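Local atomic coordinates of NADH dehydrogenase, putative (Plasmodium falciparum, PDB entry 5JWC), a protein that probably catalyses FAD-dependent electron transfer from NADH to ubiquinone as a membrane-associated type II NADH dehydrogenase, and binds the quinolone inhibitor RYL-552. Residues T66-C71 and G75-N80; V81-I86 and K156-A161; T204-D209 and Y515-I520. All coordinates share one frame; numbering follows the deposited sequence.

Contact 1: T66-C71 and G75-N80; sequences TPLLPC and GTLSVN. With FAD (flavin-adenine dinucleotide), chain C.
Cys71 and the turn Gly75-Leu77 meet at the C-terminal end of helix 69-74. Gly75 is the first residue to leave the helix and has positive phi, and the turn after it folds back on Cys71 O. This carbonyl oxygen faces three successive backbone amides. Thr76 N is 2.8 Å from Cys71 O, but the bond is bent to 120° and weak. Gly75 N and Leu77 N also bond weakly to the same oxygen, the latter almost straight at 165°. Several poor bonds thus share one acceptor. Beside them lies an apolar patch. Leu77 CD1 sits against Cys71 CB at 3.7 Å and also reaches Cys71 SG. Leu68 CD2 also meets Leu77 CD1 at 4.0 Å, the two leucines lying at a slant. Leu77 CG is anti to its own carbonyl carbon (chi1 -62°), which carries the isobutyl group back to the helix. Further out, Phe509 of helix 499-515 touches Thr76 and Leu77. Thr76 OG1 bonds to Glu206 and Arg517. At the far end, Pro67 CA is 3.5 Å from flavin N5, and Thr66 OG1 hydrogen-bonds FAD O2' at 2.6 Å, either being a possible donor.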
loop_
_atom_site.group_PDB
_atom_site.type_symbol
_atom_site.label_atom_id
_atom_site.label_comp_id
_atom_site.label_asym_id
_atom_site.label_seq_id
_atom_site.Cartn_x
_atom_site.Cartn_y
_atom_site.Cartn_z
ATOM N N THR A 66 16.168 5.010 0.517
ATOM C CA THR A 66 15.781 6.317 1.068
ATOM C C THR A 66 15.797 7.525 0.109
ATOM O O THR A 66 14.953 8.410 0.244
ATOM C CB THR A 66 16.665 6.675 2.285
ATOM O OG1 THR A 66 18.043 6.519 1.940
ATOM C CG2 THR A 66 16.360 5.736 3.455
ATOM N N PRO A 67 16.755 7.592 -0.845
ATOM C CA PRO A 67 16.715 8.807 -1.678
ATOM C C PRO A 67 15.409 9.041 -2.457
ATOM O O PRO A 67 15.168 10.171 -2.887
ATOM C CB PRO A 67 17.859 8.590 -2.671
ATOM C CG PRO A 67 18.809 7.694 -1.961
ATOM C CD PRO A 67 17.928 6.751 -1.161
ATOM N N LEU A 68 14.597 8.002 -2.639
ATOM C CA LEU A 68 13.382 8.126 -3.448
ATOM C C LEU A 68 12.122 8.324 -2.616
ATOM O O LEU A 68 11.009 8.428 -3.162
ATOM C CB LEU A 68 13.236 6.903 -4.352
ATOM C CG LEU A 68 14.351 6.844 -5.400
ATOM C CD1 LEU A 68 14.237 5.615 -6.260
ATOM C CD2 LEU A 68 14.307 8.127 -6.303
ATOM N N LEU A 69 12.299 8.414 -1.304
ATOM C CA LEU A 69 11.177 8.607 -0.375
ATOM C C LEU A 69 10.307 9.863 -0.681
ATOM O O LEU A 69 9.079 9.806 -0.573
ATOM C CB LEU A 69 11.722 8.678 1.047
ATOM C CG LEU A 69 11.963 7.304 1.706
ATOM C CD1 LEU A 69 12.497 7.463 3.107
ATOM C CD2 LEU A 69 10.698 6.441 1.738
ATOM N N PRO A 70 10.928 10.997 -1.076
ATOM C CA PRO A 70 10.077 12.149 -1.437
ATOM C C PRO A 70 9.128 11.838 -2.587
ATOM O O PRO A 70 8.002 12.344 -2.586
ATOM C CB PRO A 70 11.097 13.216 -1.849
ATOM C CG PRO A 70 12.309 12.896 -0.990
ATOM C CD PRO A 70 12.355 11.382 -1.020
ATOM N N CYS A 71 9.566 11.010 -3.535
ATOM C CA CYS A 71 8.705 10.605 -4.661
ATOM C C CYS A 71 7.481 9.825 -4.214
ATOM O O CYS A 71 6.444 9.837 -4.864
ATOM C CB CYS A 71 9.493 9.767 -5.649
ATOM S SG CYS A 71 10.742 10.703 -6.523
ATOM N N GLY A 75 3.347 10.344 -4.705
ATOM C CA GLY A 75 2.924 9.233 -5.535
ATOM C C GLY A 75 3.613 9.172 -6.889
ATOM O O GLY A 75 3.171 8.451 -7.774
ATOM N N THR A 76 4.701 9.918 -7.063
ATOM C CA THR A 76 5.456 9.854 -8.318
ATOM C C THR A 76 6.054 8.453 -8.560
ATOM O O THR A 76 6.131 7.984 -9.697
ATOM C CB THR A 76 6.592 10.918 -8.344
ATOM O OG1 THR A 76 6.024 12.229 -8.446
ATOM C CG2 THR A 76 7.523 10.701 -9.528
ATOM N N LEU A 77 6.495 7.796 -7.491
ATOM C CA LEU A 77 6.986 6.425 -7.583
ATOM C C LEU A 77 6.264 5.585 -6.532
ATOM O O LEU A 77 5.736 6.135 -5.577
ATOM C CB LEU A 77 8.494 6.370 -7.359
ATOM C CG LEU A 77 9.356 7.129 -8.359
ATOM C CD1 LEU A 77 10.812 7.097 -7.889
ATOM C CD2 LEU A 77 9.225 6.512 -9.734
ATOM N N SER A 78 6.262 4.266 -6.692
ATOM C CA SER A 78 5.567 3.384 -5.756
ATOM C C SER A 78 6.524 2.655 -4.803
ATOM O O SER A 78 7.755 2.718 -4.935
ATOM C CB SER A 78 4.738 2.350 -6.520
ATOM O OG SER A 78 5.582 1.523 -7.308
ATOM N N VAL A 79 5.944 1.955 -3.835
ATOM C CA VAL A 79 6.728 1.261 -2.842
ATOM C C VAL A 79 7.624 0.187 -3.461
ATOM O O VAL A 79 8.707 -0.074 -2.946
ATOM C CB VAL A 79 5.811 0.656 -1.761
ATOM C CG1 VAL A 79 6.583 -0.271 -0.817
ATOM C CG2 VAL A 79 5.196 1.781 -0.960
ATOM N N ASN A 80 7.198 -0.431 -4.560
ATOM C CA ASN A 80 8.045 -1.463 -5.185
ATOM C C ASN A 80 9.375 -0.924 -5.726
ATOM O O ASN A 80 10.349 -1.683 -5.870
ATOM C CB ASN A 80 7.278 -2.186 -6.303
ATOM C CG ASN A 80 6.137 -3.049 -5.757
ATOM O OD1 ASN A 80 4.969 -2.825 -6.064
ATOM N ND2 ASN A 80 6.482 -4.017 -4.910
HETATM P PA FAD C . 19.660 3.079 7.679
HETATM O O1A FAD C . 18.611 4.022 8.193
HETATM O O2A FAD C . 19.727 2.996 6.195
HETATM O O5B FAD C . 19.448 1.611 8.307
HETATM C C5B FAD C . 19.384 1.398 9.699
HETATM C C4B FAD C . 18.775 0.020 9.892
HETATM O O4B FAD C . 18.923 -0.369 11.243
HETATM C C3B FAD C . 17.275 0.020 9.582
HETATM O O3B FAD C . 16.959 -1.175 8.902
HETATM C C2B FAD C . 16.636 -0.042 10.951
HETATM O O2B FAD C . 15.395 -0.706 10.895
HETATM C C1B FAD C . 17.682 -0.869 11.689
HETATM N N9A FAD C . 17.660 -0.748 13.150
HETATM C C8A FAD C . 17.370 0.363 13.906
HETATM N N7A FAD C . 17.493 0.014 15.211
HETATM C C5A FAD C . 17.856 -1.285 15.290
HETATM C C6A FAD C . 18.109 -2.116 16.371
HETATM N N6A FAD C . 18.083 -1.631 17.612
HETATM N N1A FAD C . 18.479 -3.420 16.137
HETATM C C2A FAD C . 18.591 -3.891 14.841
HETATM N N3A FAD C . 18.334 -3.057 13.769
HETATM C C4A FAD C . 17.964 -1.777 13.999
HETATM N N1 FAD C . 21.918 9.759 1.348
HETATM C C2 FAD C . 22.579 9.975 0.169
HETATM O O2 FAD C . 23.764 9.676 0.081
HETATM N N3 FAD C . 21.921 10.510 -0.927
HETATM C C4 FAD C . 20.591 10.833 -0.870
HETATM O O4 FAD C . 20.030 11.299 -1.871
HETATM C C4X FAD C . 19.905 10.606 0.318
HETATM N N5 FAD C . 18.567 10.914 0.426
HETATM C C5X FAD C . 17.904 10.676 1.624
HETATM C C6 FAD C . 16.555 10.962 1.730
HETATM C C7 FAD C . 15.866 10.738 2.916
HETATM C C7M FAD C . 14.395 11.079 2.985
HETATM C C8 FAD C . 16.532 10.203 4.010
HETATM C C8M FAD C . 15.810 9.954 5.301
HETATM C C9 FAD C . 17.893 9.909 3.906
HETATM C C9A FAD C . 18.578 10.137 2.715
HETATM N N10 FAD C . 19.926 9.841 2.601
HETATM C C10 FAD C . 20.578 10.066 1.418
HETATM C "C1'" FAD C . 20.707 9.312 3.767
HETATM C "C2'" FAD C . 20.732 7.812 3.914
HETATM O "O2'" FAD C . 19.415 7.342 3.983
HETATM C "C3'" FAD C . 21.404 7.501 5.240
HETATM O "O3'" FAD C . 22.667 8.121 5.322
HETATM C "C4'" FAD C . 21.533 5.990 5.313
HETATM O "O4'" FAD C . 20.240 5.498 5.557
HETATM C "C5'" FAD C . 22.489 5.527 6.402
HETATM O "O5'" FAD C . 22.577 4.120 6.311
HETATM P P FAD C . 22.544 3.232 7.654
HETATM O O1P FAD C . 22.755 1.780 7.289
HETATM O O2P FAD C . 23.575 3.812 8.581
HETATM O O3P FAD C . 21.084 3.515 8.301
#

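Contact 2: V81-I86 and K156-A161; sequences VCTESI and KDIDDA. With 4W0 (5-fluoro-3-methyl-2-{4-[4-(trifluoromethoxy)benzyl]phenyl}quinolin-4(1H)-one), chain K.
Ile158 reaches from the first turn of helix 158-174 to Cys82 and Thr83, where helix 79-82 passes into strand 83-85. Its CG1 branch does the touching. Ile158 CD1 lies 3.8 Å from Cys82 CB and so meets the stem of the cysteine, not its sulfur. Ile158 CD1 is also 3.7 Å from Thr83 CG2, and Ile158 CG1 is close to that methyl too. The threonine and isoleucine side chains meet at an angle. Thr83 CG2 is anti to the carbonyl carbon (chi1 50° for OG1), which turns the methyl to Ile158. The hydroxyl OG1 bonds back to Val79 O. The other branch of Ile158 faces the inhibitor: Ile158 CG2 is 3.8 Å from C18 of the trifluoromethoxyphenyl ring of 4W0. Asp159 flanks the same ring, with Asp159 OD2 3.5 Å from its C21. One isoleucine therefore joins the protein core to the ligand pocket.

Carboxylates take backbone N-H groups at the start of the helix. Asp157 holds the N-cap position, but its side chain makes no capping bond. Ile158 N bonds to Asp157 OD1 at 2.7 Å through the anti lone pair of that oxygen. Lys156 N bonds to Asp160 OD2 at 2.8 Å, again through an anti lone pair. Asp157 is also held by Arg60, in a salt bridge, and by Thr64 next to strand 83-85. Leu69 and Tyr62 pack on Ile158, and Ile520 of the second subunit packs on Thr83.

Across the two segments the contact is apolar. It rests on buried methyl and methylene groups whose fit depends on shape and sets no strict direction. The polar and charged groups nearby instead hold the backbone that presents Ile158.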
loop_
_atom_site.group_PDB
_atom_site.type_symbol
_atom_site.label_atom_id
_atom_site.label_comp_id
_atom_site.label_asym_id
_atom_site.label_seq_id
_atom_site.Cartn_x
_atom_site.Cartn_y
_atom_site.Cartn_z
ATOM N N VAL A 81 9.419 0.369 -6.049
ATOM C CA VAL A 81 10.663 0.998 -6.496
ATOM C C VAL A 81 11.582 1.240 -5.316
ATOM O O VAL A 81 12.801 1.169 -5.455
ATOM C CB VAL A 81 10.432 2.367 -7.214
ATOM C CG1 VAL A 81 11.761 2.947 -7.733
ATOM C CG2 VAL A 81 9.469 2.213 -8.357
ATOM N N CYS A 82 10.994 1.478 -4.147
ATOM C CA CYS A 82 11.737 1.993 -2.998
ATOM C C CYS A 82 12.138 0.959 -1.942
ATOM O O CYS A 82 12.692 1.328 -0.899
ATOM C CB CYS A 82 10.909 3.068 -2.289
ATOM S SG CYS A 82 10.451 4.458 -3.274
ATOM N N THR A 83 11.829 -0.314 -2.173
ATOM C CA THR A 83 12.143 -1.347 -1.179
ATOM C C THR A 83 12.776 -2.578 -1.804
ATOM O O THR A 83 12.653 -2.822 -3.012
ATOM C CB THR A 83 10.887 -1.823 -0.408
ATOM O OG1 THR A 83 9.868 -2.142 -1.351
ATOM C CG2 THR A 83 10.343 -0.753 0.538
ATOM N N GLU A 84 13.467 -3.341 -0.965
ATOM C CA GLU A 84 13.905 -4.695 -1.310
ATOM C C GLU A 84 13.634 -5.594 -0.111
ATOM O O GLU A 84 13.978 -5.239 1.017
ATOM C CB GLU A 84 15.402 -4.754 -1.647
ATOM C CG GLU A 84 15.876 -3.797 -2.722
ATOM C CD GLU A 84 15.443 -4.220 -4.119
ATOM O OE1 GLU A 84 15.804 -3.531 -5.099
ATOM O OE2 GLU A 84 14.744 -5.241 -4.238
ATOM N N SER A 85 13.028 -6.753 -0.336
ATOM C CA SER A 85 12.850 -7.720 0.746
ATOM C C SER A 85 14.167 -8.430 1.052
ATOM O O SER A 85 14.791 -8.991 0.160
ATOM C CB SER A 85 11.783 -8.754 0.376
ATOM O OG SER A 85 10.484 -8.189 0.443
ATOM N N ILE A 86 14.575 -8.419 2.310
ATOM C CA ILE A 86 15.847 -9.020 2.687
ATOM C C ILE A 86 15.949 -10.492 2.270
ATOM O O ILE A 86 16.966 -10.918 1.723
ATOM C CB ILE A 86 16.078 -8.925 4.189
ATOM C CG1 ILE A 86 16.082 -7.455 4.629
ATOM C CG2 ILE A 86 17.418 -9.580 4.552
ATOM C CD1 ILE A 86 17.117 -6.610 3.919
ATOM N N LYS A 156 11.303 9.621 7.331
ATOM C CA LYS A 156 12.523 8.835 7.445
ATOM C C LYS A 156 12.401 7.453 6.819
ATOM O O LYS A 156 13.410 6.851 6.457
ATOM C CB LYS A 156 12.956 8.724 8.904
ATOM C CG LYS A 156 14.352 9.325 9.138
ATOM C CD LYS A 156 15.037 8.667 10.311
ATOM C CE LYS A 156 15.345 7.238 9.944
ATOM N NZ LYS A 156 16.579 6.737 10.504
ATOM N N ASP A 157 11.177 6.951 6.671
ATOM C CA ASP A 157 11.023 5.593 6.145
ATOM C C ASP A 157 9.746 5.472 5.311
ATOM O O ASP A 157 8.978 6.427 5.180
ATOM C CB ASP A 157 11.021 4.564 7.293
ATOM C CG ASP A 157 11.692 3.237 6.911
ATOM O OD1 ASP A 157 11.578 2.785 5.736
ATOM O OD2 ASP A 157 12.350 2.648 7.805
ATOM N N ILE A 158 9.546 4.300 4.725
ATOM C CA ILE A 158 8.402 4.074 3.855
ATOM C C ILE A 158 7.089 4.484 4.529
ATOM O O ILE A 158 6.281 5.210 3.936
ATOM C CB ILE A 158 8.325 2.595 3.441
ATOM C CG1 ILE A 158 9.601 2.191 2.698
ATOM C CG2 ILE A 158 7.093 2.348 2.582
ATOM C CD1 ILE A 158 9.752 2.836 1.344
ATOM N N ASP A 159 6.873 4.027 5.763
ATOM C CA ASP A 159 5.615 4.297 6.461
ATOM C C ASP A 159 5.382 5.805 6.653
ATOM O O ASP A 159 4.263 6.283 6.492
ATOM C CB ASP A 159 5.587 3.589 7.823
ATOM C CG ASP A 159 4.260 3.783 8.563
ATOM O OD1 ASP A 159 4.277 4.192 9.752
ATOM O OD2 ASP A 159 3.191 3.518 7.969
ATOM N N ASP A 160 6.446 6.541 6.985
ATOM C CA ASP A 160 6.369 7.993 7.138
ATOM C C ASP A 160 5.851 8.656 5.863
ATOM O O ASP A 160 4.961 9.499 5.904
ATOM C CB ASP A 160 7.742 8.598 7.456
ATOM C CG ASP A 160 8.315 8.129 8.782
ATOM O OD1 ASP A 160 7.558 7.633 9.634
ATOM O OD2 ASP A 160 9.537 8.291 8.969
ATOM N N ALA A 161 6.434 8.292 4.729
ATOM C CA ALA A 161 6.074 8.933 3.464
ATOM C C ALA A 161 4.617 8.659 3.101
ATOM O O ALA A 161 3.912 9.537 2.609
ATOM C CB ALA A 161 6.990 8.467 2.358
HETATM C C1 4W0 K . -1.016 -6.926 -2.648
HETATM C C2 4W0 K . -0.513 -6.053 -1.672
HETATM C C3 4W0 K . 0.657 -5.323 -1.949
HETATM C C4 4W0 K . 1.345 -5.435 -3.179
HETATM C C5 4W0 K . 0.830 -6.307 -4.140
HETATM C C6 4W0 K . -0.333 -7.046 -3.886
HETATM O O1 4W0 K . 5.528 -0.282 8.075
HETATM C C7 4W0 K . 2.607 -4.647 -3.451
HETATM C C8 4W0 K . 3.101 -3.741 -2.427
HETATM C C9 4W0 K . 2.359 -3.669 -1.144
HETATM C C10 4W0 K . 2.677 -2.744 -0.024
HETATM C C11 4W0 K . 2.631 -1.395 -0.369
HETATM C C12 4W0 K . 2.884 -0.439 0.585
HETATM C C13 4W0 K . 3.125 -0.863 1.869
HETATM C C14 4W0 K . 3.130 -2.203 2.237
HETATM C C15 4W0 K . 2.892 -3.158 1.271
HETATM O O2 4W0 K . 3.218 -4.742 -4.506
HETATM N N 4W0 K . 1.162 -4.410 -0.917
HETATM C C16 4W0 K . 3.343 0.249 2.840
HETATM C C17 4W0 K . 3.938 0.051 4.199
HETATM C C18 4W0 K . 5.218 -0.452 4.365
HETATM C C19 4W0 K . 5.745 -0.562 5.646
HETATM C C20 4W0 K . 5.004 -0.165 6.754
HETATM C C21 4W0 K . 3.725 0.361 6.565
HETATM C C22 4W0 K . 3.193 0.475 5.290
HETATM C C23 4W0 K . 4.351 -2.930 -2.704
HETATM F F1 4W0 K . 1.458 -6.435 -5.296
HETATM C C24 4W0 K . 5.855 -1.546 8.661
HETATM F F2 4W0 K . 5.154 -2.487 8.008
HETATM F F3 4W0 K . 5.514 -1.579 9.966
HETATM F F4 4W0 K . 7.196 -1.761 8.652
#

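Contact 3: T204-D209 and Y515-I520; sequences TAEFAD and YGRPFI. With 4W0 (5-fluoro-3-methyl-2-{4-[4-(trifluoromethoxy)benzyl]phenyl}quinolin-4(1H)-one), chain M; 4W0 (5-fluoro-3-methyl-2-{4-[4-(trifluoromethoxy)benzyl]phenyl}quinolin-4(1H)-one), chain L.
Arg517 crosses from the C-terminal tail to Glu206 and Asp209 on helix 198-218, which begins within a probable second GxGxxG motif. Its CB bond points to that helix. Arg517 CG then packs against Gly75 O. The chain bends at CD (chi3 -86°), and this turns the guanidinium into a pocket of RYL-552. Arg517 CZ is 3.6 Å from C14 of the phenylene ring of 4W0 (chain M), which lies at the guanidinium edge. Arg517 NH1 comes within a short 3.0 Å of that same C14. Arg517 NH1 is also 3.5 Å from Asp209 O and forms a salt bridge with Glu214. Arg517 NH2 stands 4.1 Å from Glu206 OE2, with the carboxylate and guanidinium planes 80° apart, and no N-H points at the oxygen.

A water closes the gap. It donates to Glu206 OE2 at 2.9 Å and to Asp209 OD2 at 2.8 Å. The water O accepts from N of 4W0 (chain M) at 2.6 Å. It accepts weakly from Arg517 NH2. Ser74 holds Glu206, and Tyr463 holds Asp209. The water links both carboxylates to the quinolone N and probably lets their charge favour the bound N-H. The arginine probably offsets part of that charge.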
loop_
_atom_site.group_PDB
_atom_site.type_symbol
_atom_site.label_atom_id
_atom_site.label_comp_id
_atom_site.label_asym_id
_atom_site.label_seq_id
_atom_site.Cartn_x
_atom_site.Cartn_y
_atom_site.Cartn_z
ATOM N N THR A 204 8.876 19.259 -0.849
ATOM C CA THR A 204 8.156 20.464 -1.251
ATOM C C THR A 204 7.910 20.469 -2.770
ATOM O O THR A 204 6.805 20.746 -3.227
ATOM C CB THR A 204 8.937 21.749 -0.814
ATOM O OG1 THR A 204 9.118 21.743 0.610
ATOM C CG2 THR A 204 8.184 23.016 -1.207
ATOM N N ALA A 205 8.944 20.159 -3.546
ATOM C CA ALA A 205 8.856 20.156 -5.009
ATOM C C ALA A 205 7.826 19.131 -5.510
ATOM O O ALA A 205 7.064 19.395 -6.436
ATOM C CB ALA A 205 10.248 19.862 -5.625
ATOM N N GLU A 206 7.832 17.952 -4.896
ATOM C CA GLU A 206 6.932 16.871 -5.296
ATOM C C GLU A 206 5.477 17.220 -5.030
ATOM O O GLU A 206 4.618 16.978 -5.877
ATOM C CB GLU A 206 7.308 15.583 -4.560
ATOM C CG GLU A 206 8.536 14.891 -5.161
ATOM C CD GLU A 206 8.240 14.319 -6.540
ATOM O OE1 GLU A 206 9.197 14.095 -7.312
ATOM O OE2 GLU A 206 7.045 14.079 -6.846
ATOM N N PHE A 207 5.203 17.772 -3.853
ATOM C CA PHE A 207 3.873 18.287 -3.564
ATOM C C PHE A 207 3.469 19.428 -4.488
ATOM O O PHE A 207 2.315 19.482 -4.909
ATOM C CB PHE A 207 3.764 18.723 -2.107
ATOM C CG PHE A 207 3.356 17.601 -1.204
ATOM C CD1 PHE A 207 2.139 16.968 -1.396
ATOM C CD2 PHE A 207 4.208 17.132 -0.213
ATOM C CE1 PHE A 207 1.748 15.901 -0.577
ATOM C CE2 PHE A 207 3.834 16.087 0.599
ATOM C CZ PHE A 207 2.596 15.466 0.424
ATOM N N ALA A 208 4.404 20.323 -4.819
ATOM C CA ALA A 208 4.074 21.427 -5.720
ATOM C C ALA A 208 3.645 20.891 -7.077
ATOM O O ALA A 208 2.667 21.378 -7.651
ATOM C CB ALA A 208 5.264 22.403 -5.871
ATOM N N ASP A 209 4.360 19.886 -7.586
ATOM C CA ASP A 209 3.995 19.264 -8.860
ATOM C C ASP A 209 2.623 18.580 -8.776
ATOM O O ASP A 209 1.766 18.769 -9.640
ATOM C CB ASP A 209 5.025 18.232 -9.297
ATOM C CG ASP A 209 6.363 18.850 -9.713
ATOM O OD1 ASP A 209 6.477 20.092 -9.858
ATOM O OD2 ASP A 209 7.310 18.059 -9.900
ATOM N N TYR A 515 -1.379 8.039 -16.997
ATOM C CA TYR A 515 -2.595 8.006 -16.185
ATOM C C TYR A 515 -2.546 8.945 -14.989
ATOM O O TYR A 515 -3.546 9.122 -14.321
ATOM C CB TYR A 515 -2.877 6.565 -15.709
ATOM C CG TYR A 515 -2.862 5.560 -16.848
ATOM C CD1 TYR A 515 -3.888 5.535 -17.789
ATOM C CD2 TYR A 515 -1.826 4.657 -16.993
ATOM C CE1 TYR A 515 -3.874 4.639 -18.840
ATOM C CE2 TYR A 515 -1.807 3.748 -18.052
ATOM C CZ TYR A 515 -2.834 3.746 -18.961
ATOM O OH TYR A 515 -2.808 2.855 -20.004
ATOM N N GLY A 516 -1.387 9.546 -14.725
ATOM C CA GLY A 516 -1.227 10.461 -13.600
ATOM C C GLY A 516 -0.985 9.762 -12.266
ATOM O O GLY A 516 -1.107 8.548 -12.166
ATOM N N ARG A 517 -0.645 10.533 -11.237
ATOM C CA ARG A 517 -0.455 9.978 -9.907
ATOM C C ARG A 517 -1.783 9.521 -9.290
ATOM O O ARG A 517 -2.830 10.093 -9.564
ATOM C CB ARG A 517 0.252 10.994 -9.007
ATOM C CG ARG A 517 1.714 11.205 -9.412
ATOM C CD ARG A 517 2.323 12.360 -8.650
ATOM N NE ARG A 517 2.032 13.588 -9.342
ATOM C CZ ARG A 517 2.943 14.359 -9.916
ATOM N NH1 ARG A 517 2.550 15.451 -10.541
ATOM N NH2 ARG A 517 4.234 14.054 -9.830
ATOM N N PRO A 518 -1.740 8.452 -8.483
ATOM C CA PRO A 518 -2.957 7.865 -7.906
ATOM C C PRO A 518 -3.485 8.655 -6.706
ATOM O O PRO A 518 -2.711 9.310 -5.997
ATOM C CB PRO A 518 -2.491 6.465 -7.478
ATOM C CG PRO A 518 -1.031 6.649 -7.175
ATOM C CD PRO A 518 -0.543 7.631 -8.210
ATOM N N PHE A 519 -4.791 8.581 -6.486
ATOM C CA PHE A 519 -5.422 9.178 -5.323
ATOM C C PHE A 519 -5.887 8.120 -4.314
ATOM O O PHE A 519 -6.420 8.458 -3.261
ATOM C CB PHE A 519 -6.604 10.061 -5.764
ATOM C CG PHE A 519 -6.174 11.371 -6.358
ATOM C CD1 PHE A 519 -6.064 12.502 -5.558
ATOM C CD2 PHE A 519 -5.839 11.465 -7.698
ATOM C CE1 PHE A 519 -5.645 13.714 -6.087
ATOM C CE2 PHE A 519 -5.416 12.680 -8.243
ATOM C CZ PHE A 519 -5.320 13.805 -7.434
ATOM N N ILE A 520 -5.675 6.841 -4.631
ATOM C CA ILE A 520 -6.124 5.770 -3.744
ATOM C C ILE A 520 -5.381 5.819 -2.415
ATOM O O ILE A 520 -4.152 5.938 -2.371
ATOM C CB ILE A 520 -5.953 4.361 -4.398
ATOM C CG1 ILE A 520 -6.297 3.245 -3.413
ATOM C CG2 ILE A 520 -4.562 4.173 -4.909
ATOM C CD1 ILE A 520 -7.776 3.226 -3.060
HETATM C C1 4W0 M . 11.418 13.191 -9.838
HETATM C C2 4W0 M . 10.214 13.873 -10.082
HETATM C C3 4W0 M . 9.832 14.183 -11.399
HETATM C C4 4W0 M . 10.645 13.823 -12.489
HETATM C C5 4W0 M . 11.845 13.141 -12.247
HETATM C C6 4W0 M . 12.233 12.822 -10.939
HETATM O O1 4W0 M . 2.577 23.742 -13.879
HETATM C C7 4W0 M . 10.222 14.160 -13.894
HETATM C C8 4W0 M . 8.981 14.878 -14.126
HETATM C C9 4W0 M . 8.136 15.251 -12.969
HETATM C C10 4W0 M . 6.840 16.025 -13.063
HETATM C C11 4W0 M . 6.834 17.325 -13.572
HETATM C C12 4W0 M . 5.661 18.070 -13.624
HETATM C C13 4W0 M . 4.513 17.492 -13.127
HETATM C C14 4W0 M . 4.516 16.232 -12.598
HETATM C C15 4W0 M . 5.677 15.491 -12.547
HETATM O O2 4W0 M . 10.913 13.843 -14.838
HETATM N N 4W0 M . 8.561 14.914 -11.636
HETATM C C16 4W0 M . 3.168 18.153 -13.109
HETATM C C17 4W0 M . 3.057 19.642 -13.292
HETATM C C18 4W0 M . 3.758 20.520 -12.476
HETATM C C19 4W0 M . 3.605 21.890 -12.677
HETATM C C20 4W0 M . 2.732 22.357 -13.665
HETATM C C21 4W0 M . 2.023 21.471 -14.468
HETATM C C22 4W0 M . 2.183 20.112 -14.273
HETATM C C23 4W0 M . 8.576 15.206 -15.544
HETATM F F1 4W0 M . 12.617 12.791 -13.277
HETATM C C24 4W0 M . 3.514 24.338 -14.743
HETATM F F2 4W0 M . 4.718 24.258 -14.171
HETATM F F3 4W0 M . 3.198 25.632 -14.922
HETATM F F4 4W0 M . 3.503 23.684 -15.914
HETATM C C1 4W0 L . 2.710 6.162 -3.294
HETATM C C2 4W0 L . 1.713 5.534 -2.535
HETATM C C3 4W0 L . 0.805 4.676 -3.191
HETATM C C4 4W0 L . 0.882 4.419 -4.576
HETATM C C5 4W0 L . 1.883 5.051 -5.316
HETATM C C6 4W0 L . 2.795 5.905 -4.687
HETATM O O1 4W0 L . -8.857 1.830 3.687
HETATM C C7 4W0 L . -0.093 3.489 -5.252
HETATM C C8 4W0 L . -1.120 2.844 -4.455
HETATM C C9 4W0 L . -1.169 3.148 -3.005
HETATM C C10 4W0 L . -2.112 2.508 -2.046
HETATM C C11 4W0 L . -1.971 1.126 -1.976
HETATM C C12 4W0 L . -2.754 0.394 -1.121
HETATM C C13 4W0 L . -3.634 1.066 -0.314
HETATM C C14 4W0 L . -3.760 2.450 -0.333
HETATM C C15 4W0 L . -2.976 3.183 -1.213
HETATM O O2 4W0 L . -0.049 3.270 -6.446
HETATM N N 4W0 L . -0.221 4.020 -2.385
HETATM C C16 4W0 L . -4.401 0.161 0.603
HETATM C C17 4W0 L . -5.585 0.644 1.374
HETATM C C18 4W0 L . -6.719 1.116 0.732
HETATM C C19 4W0 L . -7.812 1.508 1.498
HETATM C C20 4W0 L . -7.759 1.423 2.887
HETATM C C21 4W0 L . -6.616 0.935 3.510
HETATM C C22 4W0 L . -5.527 0.539 2.753
HETATM C C23 4W0 L . -2.086 1.904 -5.147
HETATM F F1 4W0 L . 1.968 4.826 -6.621
HETATM C C24 4W0 L . -9.225 3.205 3.736
HETATM F F2 4W0 L . -8.117 3.955 3.671
HETATM F F3 4W0 L . -9.929 3.492 4.857
HETATM F F4 4W0 L . -10.036 3.477 2.700
HETATM O O HOH W 1 7.112 15.304 -9.494
#

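All three contacts are buried, and each lies beside bound ligand. Contacts 1 and 2 are near neighbours that share helix 79-82, and Leu69 O of contact 1 packs against Ala161 CB of contact 2. Contact 1 is a local turn between segments close in sequence and rests on backbone bonds with some apolar packing. Contact 2 brings together segments about 70 residues apart and is purely apolar. Contact 3 lies farthest from the chain centre, joins helix 198-218 to the C-terminal tail, and depends on charge and water. It touches contact 1 through Thr76 OG1, but not contact 2. All three have residues that pack on the second subunit; in contact 3 these are in the tail, not the charged trio.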